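Local coordinates for protein esterase E25 (Uncultured bacterium, PDB 4Q05) that hydrolyses esters, probably through the serine mechanism of its alpha/beta-hydrolase fold, as a dimeric member of the bacterial hormone-sensitive lipase family, at residues G208-M213 / V281-G286; D225-L230 / G290-F295; G286-F291 / H312-Q317. All coordinates share one frame; numbering follows the deposited sequence.

Contact 1: residues G208-M213 / V281-G286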
# COMPACT_ATOMS: atom_id res chain seq x y z
N GLY A 208 -7.36 -15.38 -11.08
CA GLY A 208 -7.33 -14.87 -12.44
C GLY A 208 -6.14 -13.94 -12.64
O GLY A 208 -5.49 -13.97 -13.69
N ALA A 209 -5.84 -13.14 -11.63
CA ALA A 209 -4.66 -12.28 -11.65
C ALA A 209 -3.40 -13.14 -11.70
O ALA A 209 -2.40 -12.76 -12.30
CB ALA A 209 -4.63 -11.41 -10.42
N ASN A 210 -3.47 -14.30 -11.06
CA ASN A 210 -2.40 -15.28 -11.10
C ASN A 210 -2.17 -15.74 -12.55
O ASN A 210 -1.05 -15.72 -13.04
CB ASN A 210 -2.71 -16.46 -10.17
CG ASN A 210 -1.63 -17.53 -10.20
OD1 ASN A 210 -1.29 -18.06 -11.27
ND2 ASN A 210 -1.08 -17.86 -9.03
N LEU A 211 -3.24 -16.15 -13.23
CA LEU A 211 -3.13 -16.54 -14.65
C LEU A 211 -2.63 -15.39 -15.50
O LEU A 211 -1.85 -15.58 -16.43
CB LEU A 211 -4.48 -17.00 -15.20
CG LEU A 211 -5.13 -18.21 -14.54
CD1 LEU A 211 -6.55 -18.35 -15.07
CD2 LEU A 211 -4.29 -19.48 -14.76
N THR A 212 -3.09 -14.18 -15.18
CA THR A 212 -2.67 -13.01 -15.94
C THR A 212 -1.15 -12.83 -15.84
O THR A 212 -0.46 -12.68 -16.85
CB THR A 212 -3.41 -11.74 -15.46
OG1 THR A 212 -4.77 -11.82 -15.89
CG2 THR A 212 -2.79 -10.48 -16.05
N MET A 213 -0.63 -12.87 -14.63
CA MET A 213 0.81 -12.76 -14.44
C MET A 213 1.55 -13.89 -15.18
O MET A 213 2.55 -13.65 -15.85
CB MET A 213 1.15 -12.77 -12.95
CG MET A 213 0.63 -11.53 -12.20
SD MET A 213 1.02 -11.66 -10.44
CE MET A 213 2.81 -11.45 -10.46
N VAL A 281 3.01 -21.68 -10.38
CA VAL A 281 1.98 -21.66 -9.34
C VAL A 281 1.88 -20.29 -8.67
O VAL A 281 0.79 -19.81 -8.36
CB VAL A 281 2.29 -22.71 -8.26
CG1 VAL A 281 1.27 -22.64 -7.14
CG2 VAL A 281 2.34 -24.12 -8.87
N SER A 282 3.03 -19.68 -8.41
CA SER A 282 3.09 -18.39 -7.73
C SER A 282 3.98 -17.48 -8.56
O SER A 282 5.19 -17.43 -8.35
CB SER A 282 3.69 -18.57 -6.34
OG SER A 282 2.82 -19.34 -5.53
N PRO A 283 3.38 -16.80 -9.55
CA PRO A 283 4.11 -16.04 -10.56
C PRO A 283 4.99 -14.91 -10.00
O PRO A 283 5.87 -14.44 -10.71
CB PRO A 283 3.00 -15.46 -11.45
CG PRO A 283 1.81 -16.25 -11.18
CD PRO A 283 1.93 -16.83 -9.80
N LEU A 284 4.73 -14.47 -8.77
CA LEU A 284 5.58 -13.47 -8.13
C LEU A 284 7.05 -13.92 -8.16
O LEU A 284 7.96 -13.09 -8.22
CB LEU A 284 5.16 -13.25 -6.67
CG LEU A 284 6.02 -12.30 -5.85
CD1 LEU A 284 6.13 -10.93 -6.55
CD2 LEU A 284 5.45 -12.15 -4.45
N TYR A 285 7.26 -15.23 -8.10
CA TYR A 285 8.61 -15.78 -8.10
C TYR A 285 9.26 -15.77 -9.47
O TYR A 285 10.47 -15.99 -9.59
CB TYR A 285 8.63 -17.20 -7.50
CG TYR A 285 8.35 -17.16 -6.04
CD1 TYR A 285 9.30 -16.66 -5.16
CD2 TYR A 285 7.13 -17.55 -5.53
CE1 TYR A 285 9.05 -16.58 -3.82
CE2 TYR A 285 6.86 -17.48 -4.18
CZ TYR A 285 7.83 -17.00 -3.33
OH TYR A 285 7.59 -16.91 -1.99
N GLY A 286 8.46 -15.52 -10.49
CA GLY A 286 9.00 -15.47 -11.84
C GLY A 286 9.52 -14.07 -12.14
O GLY A 286 9.44 -13.16 -11.31
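This is a buried helix-to-loop contact in the alpha/beta-hydrolase fold: N210 and M213 of helix 206-221 meet the loop V281-G286 across P283. The helix begins at a GxSxG sequence, consistent with a nucleophile elbow, and G208 is the final glycine of that pattern. N210 and M213 follow it on the same helix.

N210 makes the polar part. Its ND2 donates to V281 O at 2.8 Å with an N-H...O angle of 162°. The acceptor lies almost in the amide plane of N210, while the donor is tilted from the plane of the V281 carbonyl. ND2 also bonds G236 O, and OD1 bonds Y270 OH, so both ends of the buried amide are used and its rotation is fixed. CG stands anti to the backbone N (chi1 179°), which carries the amide out beside the P283 ring. The two side chains cross at about a right angle, with P283 CD 3.3 Å from N210 ND2. If N210 were replaced by an alanine, V281 O, G236 O and Y270 OH would probably each lose a partner, and a gap would open beside the proline ring.

M213 makes the apolar part. Its CB rests on P283 CB at 3.6 Å. The chain then bends at chi3 (70°), bringing the methyl group back to the loop. L232 of strand 229-235 and T311 of helix 305-317 also touch this side chain. P283 O bonds Q217 NE2, one helical turn beyond M213. At the tip of the methionine, M213 CE lies 4.0 Å from L284 N.

Contact 2: residues D225-L230 / G290-F295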
# COMPACT_ATOMS: atom_id res chain seq x y z
N ASP A 225 3.45 -9.99 -28.60
CA ASP A 225 3.04 -8.64 -28.22
C ASP A 225 2.29 -8.66 -26.87
O ASP A 225 1.53 -9.58 -26.60
CB ASP A 225 2.16 -8.04 -29.30
CG ASP A 225 2.94 -7.59 -30.53
OD1 ASP A 225 4.16 -7.85 -30.60
OD2 ASP A 225 2.33 -6.97 -31.43
N LEU A 226 2.52 -7.65 -26.05
CA LEU A 226 1.94 -7.62 -24.70
C LEU A 226 0.76 -6.68 -24.62
O LEU A 226 0.64 -5.77 -25.43
CB LEU A 226 2.99 -7.15 -23.69
CG LEU A 226 4.31 -7.92 -23.70
CD1 LEU A 226 5.26 -7.32 -22.67
CD2 LEU A 226 4.05 -9.38 -23.41
N PRO A 227 -0.12 -6.88 -23.64
CA PRO A 227 -1.22 -5.92 -23.45
C PRO A 227 -0.66 -4.52 -23.17
O PRO A 227 0.48 -4.40 -22.72
CB PRO A 227 -1.94 -6.45 -22.20
CG PRO A 227 -1.60 -7.89 -22.13
CD PRO A 227 -0.19 -7.99 -22.66
N GLY A 228 -1.46 -3.50 -23.44
CA GLY A 228 -1.07 -2.13 -23.14
C GLY A 228 -1.05 -1.83 -21.65
O GLY A 228 -0.39 -0.89 -21.21
N ALA A 229 -1.78 -2.61 -20.87
CA ALA A 229 -1.86 -2.39 -19.42
C ALA A 229 -2.35 -3.65 -18.71
O ALA A 229 -3.07 -4.46 -19.30
CB ALA A 229 -2.79 -1.23 -19.11
N LEU A 230 -1.97 -3.81 -17.44
CA LEU A 230 -2.48 -4.93 -16.66
C LEU A 230 -3.21 -4.39 -15.46
O LEU A 230 -2.86 -3.34 -14.94
CB LEU A 230 -1.33 -5.80 -16.14
CG LEU A 230 -0.38 -6.39 -17.16
CD1 LEU A 230 0.58 -7.32 -16.43
CD2 LEU A 230 -1.14 -7.14 -18.25
N GLY A 290 9.87 -6.35 -18.16
CA GLY A 290 9.14 -6.30 -19.41
C GLY A 290 7.64 -6.20 -19.24
O GLY A 290 6.92 -6.07 -20.23
N PHE A 291 7.15 -6.27 -18.01
CA PHE A 291 5.70 -6.16 -17.81
C PHE A 291 5.16 -4.82 -18.31
O PHE A 291 5.83 -3.79 -18.20
CB PHE A 291 5.31 -6.39 -16.34
CG PHE A 291 4.92 -7.82 -16.03
CD1 PHE A 291 5.76 -8.87 -16.36
CD2 PHE A 291 3.71 -8.10 -15.43
CE1 PHE A 291 5.40 -10.19 -16.09
CE2 PHE A 291 3.34 -9.41 -15.15
CZ PHE A 291 4.19 -10.46 -15.47
N PRO A 292 3.95 -4.84 -18.86
CA PRO A 292 3.24 -3.61 -19.23
C PRO A 292 2.95 -2.81 -17.96
O PRO A 292 3.07 -3.36 -16.87
CB PRO A 292 1.91 -4.13 -19.80
CG PRO A 292 2.06 -5.60 -19.97
CD PRO A 292 3.10 -6.03 -18.98
N PRO A 293 2.56 -1.54 -18.10
CA PRO A 293 2.15 -0.78 -16.91
C PRO A 293 1.07 -1.53 -16.17
O PRO A 293 0.13 -2.03 -16.79
CB PRO A 293 1.57 0.51 -17.51
CG PRO A 293 2.37 0.70 -18.79
CD PRO A 293 2.58 -0.70 -19.32
N THR A 294 1.21 -1.60 -14.85
CA THR A 294 0.33 -2.42 -14.03
C THR A 294 -0.34 -1.59 -12.91
O THR A 294 0.29 -0.74 -12.28
CB THR A 294 1.12 -3.59 -13.43
OG1 THR A 294 1.61 -4.40 -14.51
CG2 THR A 294 0.26 -4.46 -12.50
N PHE A 295 -1.62 -1.87 -12.70
CA PHE A 295 -2.44 -1.18 -11.72
C PHE A 295 -2.79 -2.24 -10.68
O PHE A 295 -3.32 -3.30 -11.04
CB PHE A 295 -3.69 -0.66 -12.43
CG PHE A 295 -4.65 0.13 -11.56
CD1 PHE A 295 -5.46 -0.51 -10.62
CD2 PHE A 295 -4.81 1.50 -11.74
CE1 PHE A 295 -6.36 0.22 -9.86
CE2 PHE A 295 -5.72 2.22 -10.99
CZ PHE A 295 -6.49 1.58 -10.05
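L230 and F291 meet at about a right angle, with L230 CD1 3.4 Å from F291 CD2. The methyl group comes obliquely to the ring. CG of L230 is anti to its carbonyl carbon (chi1 -57°), which sends the branches toward F291 and P292. The P292 ring lies obliquely against the leucine, its CG 3.8 Å from L230 CG. P292 also meets the loop before the strand: its CB lies 3.3 Å from P227 O. L226 reaches the same proline with CB, while its CD1 lies beside G290 O.

T294 adds a third neighbour to L230. Its OG1 is beside L230 CB and CD1, and it donates to P292 O at 3.0 Å. This bond fixes the hydroxyl, and the buried oxygen has a partner within its own segment.

Here two neighbouring parallel strands of the central alpha/beta-hydrolase sheet, 229-235 and 294-299, begin to pair. L230 and T294 form the bridge, with their side chains on one face. L230 N donates to P293 O at 2.8 Å, in the carbonyl plane. F295 N donates to L230 O at 3.0 Å, tilted from that carbonyl's plane. The CA-H groups of A229 and T294 point to the same two oxygens.

Helices cover the two faces. V216 and I220 of helix 206-221 touch F291. Past the bridge, F295 leads away from L230; its ring stacks on F325 and meets F354 of helix 342-358 edge-to-face. A229 CB packs on F354 as well, and lies 3.8 Å from P293 O across the contact.

Contact 3: residues G286-F291 / H312-Q317. With NA (sodium ion), chain C.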
# COMPACT_ATOMS: atom_id res chain seq x y z
N GLY A 286 8.46 -15.52 -10.49
CA GLY A 286 9.00 -15.47 -11.84
C GLY A 286 9.52 -14.07 -12.14
O GLY A 286 9.44 -13.16 -11.31
N ASP A 287 10.04 -13.91 -13.35
CA ASP A 287 10.59 -12.64 -13.81
C ASP A 287 9.46 -11.67 -14.15
O ASP A 287 8.51 -12.05 -14.82
CB ASP A 287 11.43 -12.87 -15.06
CG ASP A 287 12.40 -11.72 -15.34
OD1 ASP A 287 12.25 -10.62 -14.75
OD2 ASP A 287 13.31 -11.92 -16.17
N LEU A 288 9.57 -10.43 -13.68
CA LEU A 288 8.56 -9.42 -13.97
C LEU A 288 9.10 -8.30 -14.87
O LEU A 288 8.39 -7.35 -15.18
CB LEU A 288 8.00 -8.83 -12.67
CG LEU A 288 7.37 -9.85 -11.73
CD1 LEU A 288 6.71 -9.16 -10.54
CD2 LEU A 288 6.35 -10.68 -12.47
N HIS A 289 10.36 -8.41 -15.29
CA HIS A 289 10.88 -7.45 -16.25
C HIS A 289 10.08 -7.50 -17.54
O HIS A 289 9.65 -8.57 -17.97
CB HIS A 289 12.36 -7.69 -16.56
CG HIS A 289 13.29 -7.39 -15.43
ND1 HIS A 289 13.59 -8.31 -14.44
CD2 HIS A 289 13.99 -6.27 -15.13
CE1 HIS A 289 14.44 -7.77 -13.59
NE2 HIS A 289 14.69 -6.53 -13.98
N GLY A 290 9.87 -6.35 -18.16
CA GLY A 290 9.14 -6.30 -19.41
C GLY A 290 7.64 -6.20 -19.24
O GLY A 290 6.92 -6.07 -20.23
N PHE A 291 7.15 -6.27 -18.01
CA PHE A 291 5.70 -6.16 -17.81
C PHE A 291 5.16 -4.82 -18.31
O PHE A 291 5.83 -3.79 -18.20
CB PHE A 291 5.31 -6.39 -16.34
CG PHE A 291 4.92 -7.82 -16.03
CD1 PHE A 291 5.76 -8.87 -16.36
CD2 PHE A 291 3.71 -8.10 -15.43
CE1 PHE A 291 5.40 -10.19 -16.09
CE2 PHE A 291 3.34 -9.41 -15.15
CZ PHE A 291 4.19 -10.46 -15.47
N HIS A 312 3.78 -5.35 -6.43
CA HIS A 312 3.96 -3.97 -6.82
C HIS A 312 5.44 -3.59 -6.71
O HIS A 312 5.99 -2.95 -7.60
CB HIS A 312 3.14 -3.03 -5.92
CG HIS A 312 3.44 -1.58 -6.15
ND1 HIS A 312 4.19 -0.83 -5.26
CD2 HIS A 312 3.13 -0.75 -7.17
CE1 HIS A 312 4.30 0.41 -5.72
NE2 HIS A 312 3.67 0.48 -6.88
N ILE A 313 6.06 -4.00 -5.62
CA ILE A 313 7.45 -3.63 -5.36
C ILE A 313 8.34 -4.34 -6.37
O ILE A 313 9.23 -3.73 -6.94
CB ILE A 313 7.88 -3.95 -3.91
CG1 ILE A 313 7.19 -2.98 -2.94
CG2 ILE A 313 9.40 -3.83 -3.75
CD1 ILE A 313 7.51 -1.48 -3.23
N LYS A 314 8.07 -5.62 -6.62
CA LYS A 314 8.91 -6.36 -7.57
C LYS A 314 8.79 -5.76 -8.97
O LYS A 314 9.78 -5.66 -9.70
CB LYS A 314 8.59 -7.87 -7.58
CG LYS A 314 9.58 -8.68 -8.45
CD LYS A 314 9.44 -10.19 -8.26
CE LYS A 314 10.52 -10.95 -9.04
NZ LYS A 314 10.48 -12.41 -8.78
N LEU A 315 7.59 -5.35 -9.34
CA LEU A 315 7.41 -4.66 -10.62
C LEU A 315 8.25 -3.38 -10.68
O LEU A 315 9.02 -3.17 -11.63
CB LEU A 315 5.94 -4.33 -10.87
CG LEU A 315 5.03 -5.55 -11.05
CD1 LEU A 315 3.58 -5.17 -10.84
CD2 LEU A 315 5.23 -6.16 -12.43
N ARG A 316 8.10 -2.53 -9.67
CA ARG A 316 8.87 -1.28 -9.64
C ARG A 316 10.37 -1.54 -9.71
O ARG A 316 11.09 -0.87 -10.44
CB ARG A 316 8.54 -0.45 -8.39
CG ARG A 316 7.08 0.02 -8.32
CD ARG A 316 6.66 0.96 -9.47
NE ARG A 316 7.36 2.24 -9.47
CZ ARG A 316 6.77 3.43 -9.30
NH1 ARG A 316 5.47 3.54 -9.11
NH2 ARG A 316 7.51 4.54 -9.33
N GLN A 317 10.83 -2.52 -8.95
CA GLN A 317 12.24 -2.88 -8.95
C GLN A 317 12.68 -3.43 -10.30
O GLN A 317 13.87 -3.46 -10.61
CB GLN A 317 12.53 -3.87 -7.81
CG GLN A 317 12.50 -3.21 -6.44
CD GLN A 317 12.63 -4.19 -5.29
OE1 GLN A 317 12.63 -5.39 -5.49
NE2 GLN A 317 12.70 -3.67 -4.08
NA NA C . 4.10 -1.48 -2.59
O HOH W 1 16.15 -4.82 -12.31
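L288 and L315 form the apolar part, with L288 CD1 3.8 Å from L315 CD2. The same L315 methyl lies obliquely beside the F291 ring. L288 also crosses K314 at about a right angle, its CD1 3.6 Å from K314 CG. The lysine thus adds its aliphatic stem to the apolar surface.

The main polar bond lies at the tip of that stem. K314 is fully extended, with CG anti to the backbone N (chi1 -173°), and its NZ donates to G286 O at 2.8 Å from above the carbonyl plane. NZ also bonds L284 O, so two loop carbonyls hold the ammonium group.

The contact joins the loop before strand 294-299 to the helix of the beta-alpha-beta crossover 294-327. L288-F291 is a type II beta turn. Just before it, D287 OD1 accepts H289 N in an Asx turn and also H289 ND1, at 2.7 Å on its syn lone pair. The ring is held in plane with that oxygen, and a water links its NE2 to Q317 O.

The metal bond faces the dimer partner. H312 ND1 binds sodium at 2.7 Å, together with V326 O of the second subunit. R316 forms a salt bridge with E350 of that subunit.

How the contacts relate
Helix 206-221 carries one segment of contact 1 and covers one sheet face at contact 2. Contacts 2 and 3 share G290 and F291, and contacts 1 and 3 share G286, so one run from V281 to F295 serves all three. Contact 1 is buried, its centre about 11 Å from the centre of the chain, and relies on an amide. Contact 2, about 16 Å centre to centre, is mostly buried and relies on strand hydrogen bonds and prolines. Contact 3, about 18 Å centre to centre, has buried leucines and a phenylalanine but a partly exposed lysine at its edge. It adds a water, and its helix also binds a sodium ion shared with the second subunit. M213 O packs on F291 CZ, bringing all three together.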